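Local coordinates for dual specificity protein phosphatase 12 (Homo sapiens, PDB 4KI9), which dephosphorylates phosphotyrosine as well as phosphoserine and phosphothreonine residues of proteins, here represented by its dual specificity phosphatase catalytic domain, at residues G7-G12 and R23-T28; D69-F74 and V97-A102; K137-Q140 and E145-T148. The protein carries 2 engineered substitutions. All coordinates share one frame; numbering follows the deposited sequence.

Contact 1 of 3, residues G7-G12 and R23-T28; sequences GLYFGG and REAGIT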
ATOM      1  N   GLY A   7      -0.147  15.246   1.498  1.00 25.52           N
ATOM      2  CA  GLY A   7      -1.353  14.551   1.931  1.00 21.98           C
ATOM      3  C   GLY A   7      -1.238  13.032   1.951  1.00 22.26           C
ATOM      4  O   GLY A   7      -2.213  12.336   2.214  1.00 24.86           O
ATOM      5  N   LEU A   8      -0.052  12.500   1.688  1.00 20.58           N
ATOM      6  CA  LEU A   8       0.105  11.043   1.632  1.00 21.76           C
ATOM      7  C   LEU A   8       1.328  10.576   2.431  1.00 25.56           C
ATOM      8  O   LEU A   8       2.472  10.905   2.098  1.00 25.95           O
ATOM      9  CB  LEU A   8       0.190  10.579   0.173  1.00 23.43           C
ATOM     10  CG  LEU A   8      -0.224   9.161  -0.248  1.00 31.60           C
ATOM     11  CD1 LEU A   8       0.818   8.550  -1.168  1.00 24.19           C
ATOM     12  CD2 LEU A   8      -0.555   8.217   0.909  1.00 32.98           C
ATOM     13  N   TYR A   9       1.074   9.791   3.473  1.00 21.21           N
ATOM     14  CA  TYR A   9       2.107   9.395   4.423  1.00 23.69           C
ATOM     15  C   TYR A   9       2.153   7.880   4.567  1.00 26.77           C
ATOM     16  O   TYR A   9       1.148   7.201   4.347  1.00 21.83           O
ATOM     17  CB  TYR A   9       1.828  10.024   5.799  1.00 27.79           C
ATOM     18  CG  TYR A   9       1.783  11.547   5.826  1.00 29.30           C
ATOM     19  CD1 TYR A   9       0.661  12.248   5.385  1.00 31.84           C
ATOM     20  CD2 TYR A   9       2.859  12.279   6.318  1.00 36.08           C
ATOM     21  CE1 TYR A   9       0.619  13.640   5.420  1.00 30.90           C
ATOM     22  CE2 TYR A   9       2.833  13.661   6.353  1.00 39.71           C
ATOM     23  CZ  TYR A   9       1.716  14.337   5.908  1.00 40.10           C
ATOM     24  OH  TYR A   9       1.705  15.710   5.959  1.00 40.85           O
ATOM     25  N   PHE A  10       3.320   7.345   4.926  1.00 22.80           N
ATOM     26  CA  PHE A  10       3.410   5.940   5.295  1.00 24.56           C
ATOM     27  C   PHE A  10       4.333   5.753   6.494  1.00 31.38           C
ATOM     28  O   PHE A  10       5.185   6.598   6.770  1.00 35.19           O
ATOM     29  CB  PHE A  10       3.823   5.055   4.110  1.00 26.85           C
ATOM     30  CG  PHE A  10       5.310   5.016   3.849  1.00 26.62           C
ATOM     31  CD1 PHE A  10       5.917   5.995   3.084  1.00 29.45           C
ATOM     32  CD2 PHE A  10       6.091   3.980   4.343  1.00 33.66           C
ATOM     33  CE1 PHE A  10       7.285   5.958   2.831  1.00 34.81           C
ATOM     34  CE2 PHE A  10       7.465   3.939   4.096  1.00 33.69           C
ATOM     35  CZ  PHE A  10       8.057   4.927   3.339  1.00 34.23           C
ATOM     36  N   GLY A  11       4.149   4.657   7.220  1.00 28.78           N
ATOM     37  CA  GLY A  11       4.946   4.410   8.410  1.00 35.31           C
ATOM     38  C   GLY A  11       4.639   3.059   9.015  1.00 36.42           C
ATOM     39  O   GLY A  11       3.951   2.243   8.403  1.00 32.69           O
ATOM     40  N   GLY A  12       5.160   2.816  10.214  1.00 35.53           N
ATOM     41  CA  GLY A  12       4.949   1.556  10.898  1.00 35.97           C
ATOM     42  C   GLY A  12       3.978   1.686  12.054  1.00 45.19           C
ATOM     43  O   GLY A  12       3.199   2.632  12.114  1.00 44.66           O
ATOM     44  N   ARG A  23      -2.800  13.907  14.118  1.00 48.98           N
ATOM     45  CA  ARG A  23      -3.665  15.074  14.208  1.00 48.55           C
ATOM     46  C   ARG A  23      -3.011  16.287  13.553  1.00 46.10           C
ATOM     47  O   ARG A  23      -3.667  17.049  12.847  1.00 47.53           O
ATOM     48  CB  ARG A  23      -4.001  15.375  15.672  1.00 53.75           C
ATOM     49  CG  ARG A  23      -4.813  16.649  15.889  1.00 54.71           C
ATOM     50  CD  ARG A  23      -4.520  17.265  17.255  1.00 55.17           C
ATOM     51  NE  ARG A  23      -4.968  16.410  18.349  1.00 62.56           N
ATOM     52  CZ  ARG A  23      -4.262  16.174  19.450  1.00 72.69           C
ATOM     53  NH1 ARG A  23      -3.067  16.730  19.603  1.00 74.33           N
ATOM     54  NH2 ARG A  23      -4.747  15.382  20.398  1.00 76.46           N
ATOM     55  N   GLU A  24      -1.710  16.452  13.773  1.00 46.78           N
ATOM     56  CA  GLU A  24      -0.989  17.603  13.241  1.00 50.13           C
ATOM     57  C   GLU A  24      -0.824  17.548  11.726  1.00 48.32           C
ATOM     58  O   GLU A  24      -0.741  18.586  11.071  1.00 49.66           O
ATOM     59  CB  GLU A  24       0.374  17.751  13.919  1.00 66.28           C
ATOM     60  CG  GLU A  24       0.292  18.121  15.393  1.00 82.21           C
ATOM     61  CD  GLU A  24       1.541  18.833  15.885  1.00 96.11           C
ATOM     62  OE1 GLU A  24       2.513  18.930  15.106  1.00100.21           O
ATOM     63  OE2 GLU A  24       1.546  19.302  17.044  1.00100.36           O
ATOM     64  N   ALA A  25      -0.779  16.338  11.173  1.00 39.38           N
ATOM     65  CA  ALA A  25      -0.732  16.156   9.723  1.00 40.43           C
ATOM     66  C   ALA A  25      -2.138  16.202   9.136  1.00 38.91           C
ATOM     67  O   ALA A  25      -2.324  16.180   7.914  1.00 33.31           O
ATOM     68  CB  ALA A  25      -0.068  14.840   9.381  1.00 36.15           C
ATOM     69  N   GLY A  26      -3.125  16.253  10.022  1.00 35.02           N
ATOM     70  CA  GLY A  26      -4.513  16.315   9.611  1.00 32.85           C
ATOM     71  C   GLY A  26      -4.952  15.048   8.913  1.00 28.28           C
ATOM     72  O   GLY A  26      -5.764  15.087   7.991  1.00 28.79           O
ATOM     73  N   ILE A  27      -4.413  13.916   9.341  1.00 26.91           N
ATOM     74  CA  ILE A  27      -4.762  12.641   8.706  1.00 26.78           C
ATOM     75  C   ILE A  27      -6.146  12.162   9.158  1.00 26.78           C
ATOM     76  O   ILE A  27      -6.409  12.054  10.349  1.00 26.04           O
ATOM     77  CB  ILE A  27      -3.691  11.586   8.972  1.00 26.59           C
ATOM     78  CG1 ILE A  27      -2.439  11.926   8.156  1.00 26.99           C
ATOM     79  CG2 ILE A  27      -4.192  10.172   8.615  1.00 27.36           C
ATOM     80  CD1 ILE A  27      -1.246  11.148   8.551  1.00 28.71           C
ATOM     81  N   THR A  28      -7.040  11.908   8.204  1.00 22.90           N
ATOM     82  CA  THR A  28      -8.380  11.445   8.544  1.00 21.24           C
ATOM     83  C   THR A  28      -8.759  10.188   7.773  1.00 22.07           C
ATOM     84  O   THR A  28      -9.911   9.764   7.803  1.00 21.46           O
ATOM     85  CB  THR A  28      -9.454  12.518   8.308  1.00 20.89           C
ATOM     86  OG1 THR A  28      -9.439  12.919   6.929  1.00 25.22           O
ATOM     87  CG2 THR A  28      -9.222  13.728   9.215  1.00 21.95           C
TER
HETATM   88  O   HOH W   1      -1.040  16.848   5.405  1.00 43.50           O
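The ring of Y9 overlaps two apolar groups, the methyl of A25 and the outer end of the I27 side chain, both meeting it obliquely. The setting is the central mixed β-sheet of the protein tyrosine phosphatase fold. Strand 8-11 and strand 27-34 both run parallel to strand 84-88, which separates them, so this contact spans a neighbouring strand instead of joining adjacent ones; the backbone of Y9 is hydrogen-bonded to V85 and V87, while I27 also packs on A84 and L86. Along strand 8-11 the side chains alternate: L8 and F10 pack against helix 95-108, and Y9 turns to the other face of the sheet. Its CG stands anti to the carbonyl carbon, beside the backbone N (chi1 -60°), a setting that carries the ring out to the second segment. Near the root of the ring, CD1 of Y9 lies 3.9 Å from CD1 of I27, and the two side chains run at a slant to each other. Toward the hydroxyl end, CZ of Y9 is likewise 3.9 Å from CB of A25. Between these two partners the chain turns sharply out of helix 19-25 in a Schellman motif: G26 has a positive phi of 66°, and its N donates to O of R23 at 3.0 Å. With the chain turning here, A25 and I27 both reach the one ring. An alanine at Y9, lacking ring and hydroxyl, would be likely to leave a gap beside A25 CB and I27 CD1 and a bridging water without one of its two partners. That water completes the contact: lying in the ring plane at its edge, it is 3.0 Å from Y9 OH and donates a 2.9 Å hydrogen bond to A25 O.

Contact 2 of 3, residues D69-F74 and V97-A102; sequences DRAVAF and VAIITA. Engineered in segment 69-74: A71 (natural residue Cys).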
ATOM      1  N   ASP A  69      -6.204  -2.977  -6.105  1.00 15.54           N
ATOM      2  CA  ASP A  69      -7.159  -2.009  -6.626  1.00 15.44           C
ATOM      3  C   ASP A  69      -8.042  -1.413  -5.515  1.00 16.33           C
ATOM      4  O   ASP A  69      -8.300  -0.223  -5.532  1.00 14.99           O
ATOM      5  CB  ASP A  69      -8.012  -2.595  -7.747  1.00 22.09           C
ATOM      6  CG  ASP A  69      -7.274  -2.635  -9.099  1.00 23.03           C
ATOM      7  OD1 ASP A  69      -7.741  -3.346 -10.000  1.00 27.49           O
ATOM      8  OD2 ASP A  69      -6.237  -1.963  -9.264  1.00 19.76           O
ATOM      9  N   ARG A  70      -8.470  -2.232  -4.551  1.00 14.47           N
ATOM     10  CA  ARG A  70      -9.249  -1.745  -3.396  1.00 17.39           C
ATOM     11  C   ARG A  70      -8.431  -0.759  -2.558  1.00 20.75           C
ATOM     12  O   ARG A  70      -8.911   0.302  -2.145  1.00 15.42           O
ATOM     13  CB  ARG A  70      -9.646  -2.915  -2.490  1.00 17.46           C
ATOM     14  CG  ARG A  70     -10.759  -3.838  -3.009  1.00 19.84           C
ATOM     15  CD  ARG A  70     -10.773  -5.146  -2.163  1.00 23.60           C
ATOM     16  NE  ARG A  70     -11.984  -5.929  -2.374  1.00 32.30           N
ATOM     17  CZ  ARG A  70     -12.377  -6.962  -1.620  1.00 41.32           C
ATOM     18  NH1 ARG A  70     -11.657  -7.373  -0.575  1.00 39.90           N
ATOM     19  NH2 ARG A  70     -13.507  -7.592  -1.919  1.00 33.05           N
ATOM     20  N   ALA A  71      -7.185  -1.116  -2.303  1.00 15.75           N
ATOM     21  CA  ALA A  71      -6.317  -0.284  -1.488  1.00 15.03           C
ATOM     22  C   ALA A  71      -6.067   1.039  -2.192  1.00 13.30           C
ATOM     23  O   ALA A  71      -6.190   2.107  -1.588  1.00 16.86           O
ATOM     24  CB  ALA A  71      -4.990  -1.005  -1.242  1.00 14.92           C
ATOM     25  N   VAL A  72      -5.693   0.966  -3.469  1.00 16.73           N
ATOM     26  CA  VAL A  72      -5.411   2.170  -4.251  1.00 16.30           C
ATOM     27  C   VAL A  72      -6.660   3.067  -4.386  1.00 20.01           C
ATOM     28  O   VAL A  72      -6.557   4.298  -4.329  1.00 18.90           O
ATOM     29  CB  VAL A  72      -4.830   1.833  -5.637  1.00 17.58           C
ATOM     30  CG1 VAL A  72      -4.786   3.097  -6.523  1.00 16.17           C
ATOM     31  CG2 VAL A  72      -3.417   1.182  -5.476  1.00 13.73           C
ATOM     32  N   ALA A  73      -7.824   2.444  -4.551  1.00 15.30           N
ATOM     33  CA  ALA A  73      -9.093   3.180  -4.630  1.00 17.23           C
ATOM     34  C   ALA A  73      -9.406   3.919  -3.318  1.00 14.15           C
ATOM     35  O   ALA A  73      -9.922   5.044  -3.333  1.00 16.96           O
ATOM     36  CB  ALA A  73     -10.240   2.235  -4.999  1.00 18.60           C
ATOM     37  N   PHE A  74      -9.099   3.290  -2.189  1.00 19.12           N
ATOM     38  CA  PHE A  74      -9.340   3.923  -0.888  1.00 18.64           C
ATOM     39  C   PHE A  74      -8.480   5.170  -0.764  1.00 16.72           C
ATOM     40  O   PHE A  74      -8.946   6.241  -0.373  1.00 14.85           O
ATOM     41  CB  PHE A  74      -9.001   2.961   0.251  1.00 17.79           C
ATOM     42  CG  PHE A  74      -9.096   3.585   1.620  1.00 15.58           C
ATOM     43  CD1 PHE A  74      -7.957   3.978   2.296  1.00 16.85           C
ATOM     44  CD2 PHE A  74     -10.336   3.796   2.217  1.00 14.10           C
ATOM     45  CE1 PHE A  74      -8.047   4.564   3.569  1.00 19.09           C
ATOM     46  CE2 PHE A  74     -10.432   4.360   3.478  1.00 14.76           C
ATOM     47  CZ  PHE A  74      -9.288   4.753   4.148  1.00 18.30           C
ATOM     48  N   VAL A  97       4.888  -0.243   2.266  1.00 28.48           N
ATOM     49  CA  VAL A  97       5.709   0.146   1.127  1.00 21.95           C
ATOM     50  C   VAL A  97       5.163  -0.387  -0.204  1.00 16.57           C
ATOM     51  O   VAL A  97       5.101   0.343  -1.188  1.00 23.89           O
ATOM     52  CB  VAL A  97       7.181  -0.314   1.327  1.00 28.07           C
ATOM     53  CG1 VAL A  97       7.969  -0.173   0.045  1.00 31.81           C
ATOM     54  CG2 VAL A  97       7.832   0.496   2.448  1.00 32.35           C
ATOM     55  N   ALA A  98       4.760  -1.655  -0.231  1.00 22.60           N
ATOM     56  CA  ALA A  98       4.128  -2.229  -1.423  1.00 22.49           C
ATOM     57  C   ALA A  98       2.841  -1.483  -1.823  1.00 21.21           C
ATOM     58  O   ALA A  98       2.609  -1.190  -3.006  1.00 18.13           O
ATOM     59  CB  ALA A  98       3.844  -3.712  -1.210  1.00 18.33           C
ATOM     60  N   ILE A  99       2.010  -1.164  -0.838  1.00 18.37           N
ATOM     61  CA  ILE A  99       0.757  -0.460  -1.122  1.00 21.52           C
ATOM     62  C   ILE A  99       1.023   0.929  -1.690  1.00 19.81           C
ATOM     63  O   ILE A  99       0.402   1.339  -2.669  1.00 18.29           O
ATOM     64  CB  ILE A  99      -0.135  -0.336   0.141  1.00 20.58           C
ATOM     65  CG1 ILE A  99      -0.602  -1.715   0.607  1.00 26.55           C
ATOM     66  CG2 ILE A  99      -1.344   0.561  -0.119  1.00 16.98           C
ATOM     67  CD1 ILE A  99      -1.323  -2.533  -0.460  1.00 28.58           C
ATOM     68  N   ILE A 100       1.931   1.668  -1.063  1.00 21.09           N
ATOM     69  CA  ILE A 100       2.274   3.001  -1.568  1.00 21.28           C
ATOM     70  C   ILE A 100       2.797   2.918  -2.998  1.00 25.60           C
ATOM     71  O   ILE A 100       2.395   3.698  -3.868  1.00 22.09           O
ATOM     72  CB  ILE A 100       3.337   3.677  -0.680  1.00 25.32           C
ATOM     73  CG1 ILE A 100       2.749   3.972   0.695  1.00 21.46           C
ATOM     74  CG2 ILE A 100       3.824   4.976  -1.322  1.00 26.37           C
ATOM     75  CD1 ILE A 100       1.626   5.002   0.645  1.00 24.88           C
ATOM     76  N   THR A 101       3.691   1.959  -3.235  1.00 26.66           N
ATOM     77  CA  THR A 101       4.263   1.774  -4.562  1.00 24.62           C
ATOM     78  C   THR A 101       3.157   1.509  -5.583  1.00 21.79           C
ATOM     79  O   THR A 101       3.147   2.106  -6.666  1.00 23.43           O
ATOM     80  CB  THR A 101       5.317   0.654  -4.586  1.00 24.61           C
ATOM     81  OG1 THR A 101       6.325   0.928  -3.599  1.00 26.14           O
ATOM     82  CG2 THR A 101       5.991   0.563  -5.974  1.00 23.64           C
ATOM     83  N   ALA A 102       2.202   0.651  -5.222  1.00 16.60           N
ATOM     84  CA  ALA A 102       1.106   0.340  -6.127  1.00 20.92           C
ATOM     85  C   ALA A 102       0.305   1.602  -6.442  1.00 16.08           C
ATOM     86  O   ALA A 102      -0.111   1.831  -7.584  1.00 19.01           O
ATOM     87  CB  ALA A 102       0.203  -0.739  -5.531  1.00 19.81           C
TER
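A71 and V72 of helix 68-80 meet I99 and A102 of helix 95-108 in two small patches of van der Waals packing. In the phosphatase fold both helices lie over the same side of the central sheet, and the second follows directly on the substrate-binding loop that ends at R95. A71, an engineered replacement for the natural cysteine, points its CB at two branches of one side chain: I99 CD1 at 4.0 Å and I99 CG2 at 4.1 Å. A bend in the isoleucine (chi2 -55°) brings that terminal methyl round to the same partner as the branch methyl. The next residue, V72, meets A102, about one turn beyond I99, through CG2. This methyl rests against the backbone of A102, 3.9 Å from its carbonyl carbon C, and lies 4.1 Å from A102 CB. The CA atoms of V72 and A102 are 7.0 Å apart.

In the next shell, strand 27-34 packs on both helices, L31 touching A71 and V33 touching I99. L136 of helix 130-141 covers A102 and T101. At one end D69 forms a salt bridge with K106, a charged link between the same two helices. Within helix 95-108, T101 OG1 donates to V97 O at 2.8 Å from 35° above the carbonyl plane, while T101 N reaches that oxygen from the opposite face.

Contact 3 of 3, residues K137-Q140 and E145-T148; sequences KLYQ and EVDT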
ATOM      1  N   LYS A 137       5.055  -6.383 -10.230  1.00 22.26           N
ATOM      2  CA  LYS A 137       5.414  -6.559 -11.636  1.00 21.97           C
ATOM      3  C   LYS A 137       4.224  -7.111 -12.409  1.00 22.22           C
ATOM      4  O   LYS A 137       3.941  -6.671 -13.523  1.00 18.67           O
ATOM      5  CB  LYS A 137       6.659  -7.459 -11.773  1.00 23.64           C
ATOM      6  CG  LYS A 137       7.910  -6.735 -11.311  1.00 30.89           C
ATOM      7  CD  LYS A 137       9.170  -7.584 -11.441  1.00 37.23           C
ATOM      8  CE  LYS A 137      10.358  -6.819 -10.893  1.00 44.47           C
ATOM      9  NZ  LYS A 137      11.478  -7.715 -10.506  1.00 51.41           N
ATOM     10  N   LEU A 138       3.496  -8.045 -11.792  1.00 17.65           N
ATOM     11  CA  LEU A 138       2.281  -8.578 -12.401  1.00 22.78           C
ATOM     12  C   LEU A 138       1.220  -7.493 -12.556  1.00 19.94           C
ATOM     13  O   LEU A 138       0.550  -7.423 -13.575  1.00 21.23           O
ATOM     14  CB  LEU A 138       1.709  -9.721 -11.568  1.00 19.56           C
ATOM     15  CG  LEU A 138       2.636 -10.928 -11.381  1.00 27.55           C
ATOM     16  CD1 LEU A 138       1.856 -12.060 -10.790  1.00 22.00           C
ATOM     17  CD2 LEU A 138       3.290 -11.353 -12.695  1.00 28.95           C
ATOM     18  N   TYR A 139       1.066  -6.671 -11.521  1.00 21.50           N
ATOM     19  CA  TYR A 139       0.165  -5.518 -11.537  1.00 20.39           C
ATOM     20  C   TYR A 139       0.440  -4.603 -12.738  1.00 20.62           C
ATOM     21  O   TYR A 139      -0.478  -4.243 -13.461  1.00 17.52           O
ATOM     22  CB  TYR A 139       0.335  -4.740 -10.231  1.00 18.33           C
ATOM     23  CG  TYR A 139      -0.771  -3.758  -9.856  1.00 17.40           C
ATOM     24  CD1 TYR A 139      -2.108  -4.154  -9.812  1.00 17.53           C
ATOM     25  CD2 TYR A 139      -0.456  -2.460  -9.464  1.00 17.86           C
ATOM     26  CE1 TYR A 139      -3.111  -3.267  -9.420  1.00 21.35           C
ATOM     27  CE2 TYR A 139      -1.451  -1.559  -9.075  1.00 21.34           C
ATOM     28  CZ  TYR A 139      -2.768  -1.974  -9.044  1.00 25.23           C
ATOM     29  OH  TYR A 139      -3.752  -1.096  -8.654  1.00 26.41           O
ATOM     30  N   GLN A 140       1.701  -4.235 -12.946  1.00 22.65           N
ATOM     31  CA  GLN A 140       2.103  -3.460 -14.123  1.00 26.97           C
ATOM     32  C   GLN A 140       1.778  -4.219 -15.420  1.00 30.48           C
ATOM     33  O   GLN A 140       1.150  -3.678 -16.339  1.00 25.15           O
ATOM     34  CB  GLN A 140       3.604  -3.144 -14.065  1.00 27.98           C
ATOM     35  CG  GLN A 140       4.163  -2.431 -15.306  1.00 28.21           C
ATOM     36  CD  GLN A 140       5.659  -2.178 -15.206  1.00 34.37           C
ATOM     37  OE1 GLN A 140       6.225  -2.168 -14.111  1.00 29.37           O
ATOM     38  NE2 GLN A 140       6.308  -1.974 -16.354  1.00 30.76           N
ATOM     39  N   GLU A 145      -3.783  -2.829 -13.002  1.00 19.30           N
ATOM     40  CA  GLU A 145      -5.129  -3.238 -12.624  1.00 23.13           C
ATOM     41  C   GLU A 145      -5.046  -4.665 -12.121  1.00 25.84           C
ATOM     42  O   GLU A 145      -4.112  -5.378 -12.476  1.00 24.50           O
ATOM     43  CB  GLU A 145      -6.026  -3.243 -13.851  1.00 31.14           C
ATOM     44  CG  GLU A 145      -7.072  -2.165 -13.858  1.00 50.39           C
ATOM     45  CD  GLU A 145      -8.050  -2.344 -14.999  1.00 60.70           C
ATOM     46  OE1 GLU A 145      -7.879  -3.325 -15.761  1.00 53.10           O
ATOM     47  OE2 GLU A 145      -8.979  -1.515 -15.127  1.00 67.91           O
ATOM     48  N   VAL A 146      -6.007  -5.086 -11.300  1.00 19.22           N
ATOM     49  CA  VAL A 146      -6.140  -6.496 -10.963  1.00 23.77           C
ATOM     50  C   VAL A 146      -7.200  -7.046 -11.905  1.00 30.30           C
ATOM     51  O   VAL A 146      -8.389  -7.006 -11.605  1.00 34.93           O
ATOM     52  CB  VAL A 146      -6.602  -6.727  -9.502  1.00 31.29           C
ATOM     53  CG1 VAL A 146      -6.634  -8.212  -9.186  1.00 32.17           C
ATOM     54  CG2 VAL A 146      -5.706  -5.977  -8.502  1.00 25.26           C
ATOM     55  N   ASP A 147      -6.770  -7.529 -13.065  1.00 27.48           N
ATOM     56  CA  ASP A 147      -7.693  -8.043 -14.072  1.00 23.19           C
ATOM     57  C   ASP A 147      -7.939  -9.535 -13.841  1.00 26.85           C
ATOM     58  O   ASP A 147      -7.132 -10.372 -14.243  1.00 27.79           O
ATOM     59  CB  ASP A 147      -7.100  -7.772 -15.462  1.00 30.38           C
ATOM     60  CG  ASP A 147      -7.948  -8.322 -16.601  1.00 33.57           C
ATOM     61  OD1 ASP A 147      -7.520  -8.145 -17.760  1.00 41.66           O
ATOM     62  OD2 ASP A 147      -9.017  -8.927 -16.361  1.00 34.19           O
ATOM     63  N   THR A 148      -9.058  -9.877 -13.208  1.00 23.89           N
ATOM     64  CA  THR A 148      -9.274 -11.263 -12.792  1.00 31.24           C
ATOM     65  C   THR A 148      -9.560 -12.192 -13.964  1.00 36.00           C
ATOM     66  O   THR A 148      -9.610 -13.405 -13.798  1.00 38.24           O
ATOM     67  CB  THR A 148     -10.419 -11.395 -11.785  1.00 35.01           C
ATOM     68  OG1 THR A 148     -11.630 -10.927 -12.388  1.00 39.63           O
ATOM     69  CG2 THR A 148     -10.124 -10.595 -10.523  1.00 32.52           C
TER
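Y139 has the backbone N of E145 over one face of its ring, while E145 C and O pass beside its CE1 and CD1, and this is the close part of the contact. The chain leaves helix 130-141, turns, and comes back past the helix's last turns, so that the CA atoms of Y139 and E145 are 5.9 Å apart. The ring is met along one side: CD1 of Y139 is 3.6 Å from E145 O, and CE1 of Y139 is 3.7 Å from E145 N. V146 approaches differently, its CG2 standing near the ring plane at the edge, 3.9 Å from CE1 of Y139. With CG anti to the backbone N (chi1 -163°), the tyrosine swings its ring across to the returning chain. Its hydroxyl is hydrogen-bonded outside the two segments, to D69 of helix 68-80, whose carboxylate also takes the backbone N-H of V146. V72 and A102 also touch this tyrosine, which is buried.

The other side is looser. E145 contributes its backbone to the packing, but its CB is directed away from residues 137-140 and its side chain stays at least 5.3 Å from them, touching K106 and D69 instead on an exposed rim. The arrangement is one in which the loop leaving helix 130-141 folds back on the end of that helix and covers an aromatic side chain, in the helical part of the phosphatase domain, away from the catalytic site.

How the contacts relate
The three contacts follow one another along the chain and run from near one side of the sheet, through the helical layer, to the loop after helix 130-141. Contact 2 lies nearest the catalytic site: the side chain of I99 is about 6 Å from that of substrate-binding R95 and about 8 Å from that of S89, which occupies the predicted nucleophile position and is altered here. Contact 1 touches contact 2 through the other face of its strand, F10 CB lying 3.7 Å from I100 CG1. Contact 3 joins contact 2 through D69, whose OD2 is 2.7 Å from Y139 OH and whose OD1 is 2.8 Å from V146 N. Contacts 1 and 3 do not touch, their centres being about 27 Å apart.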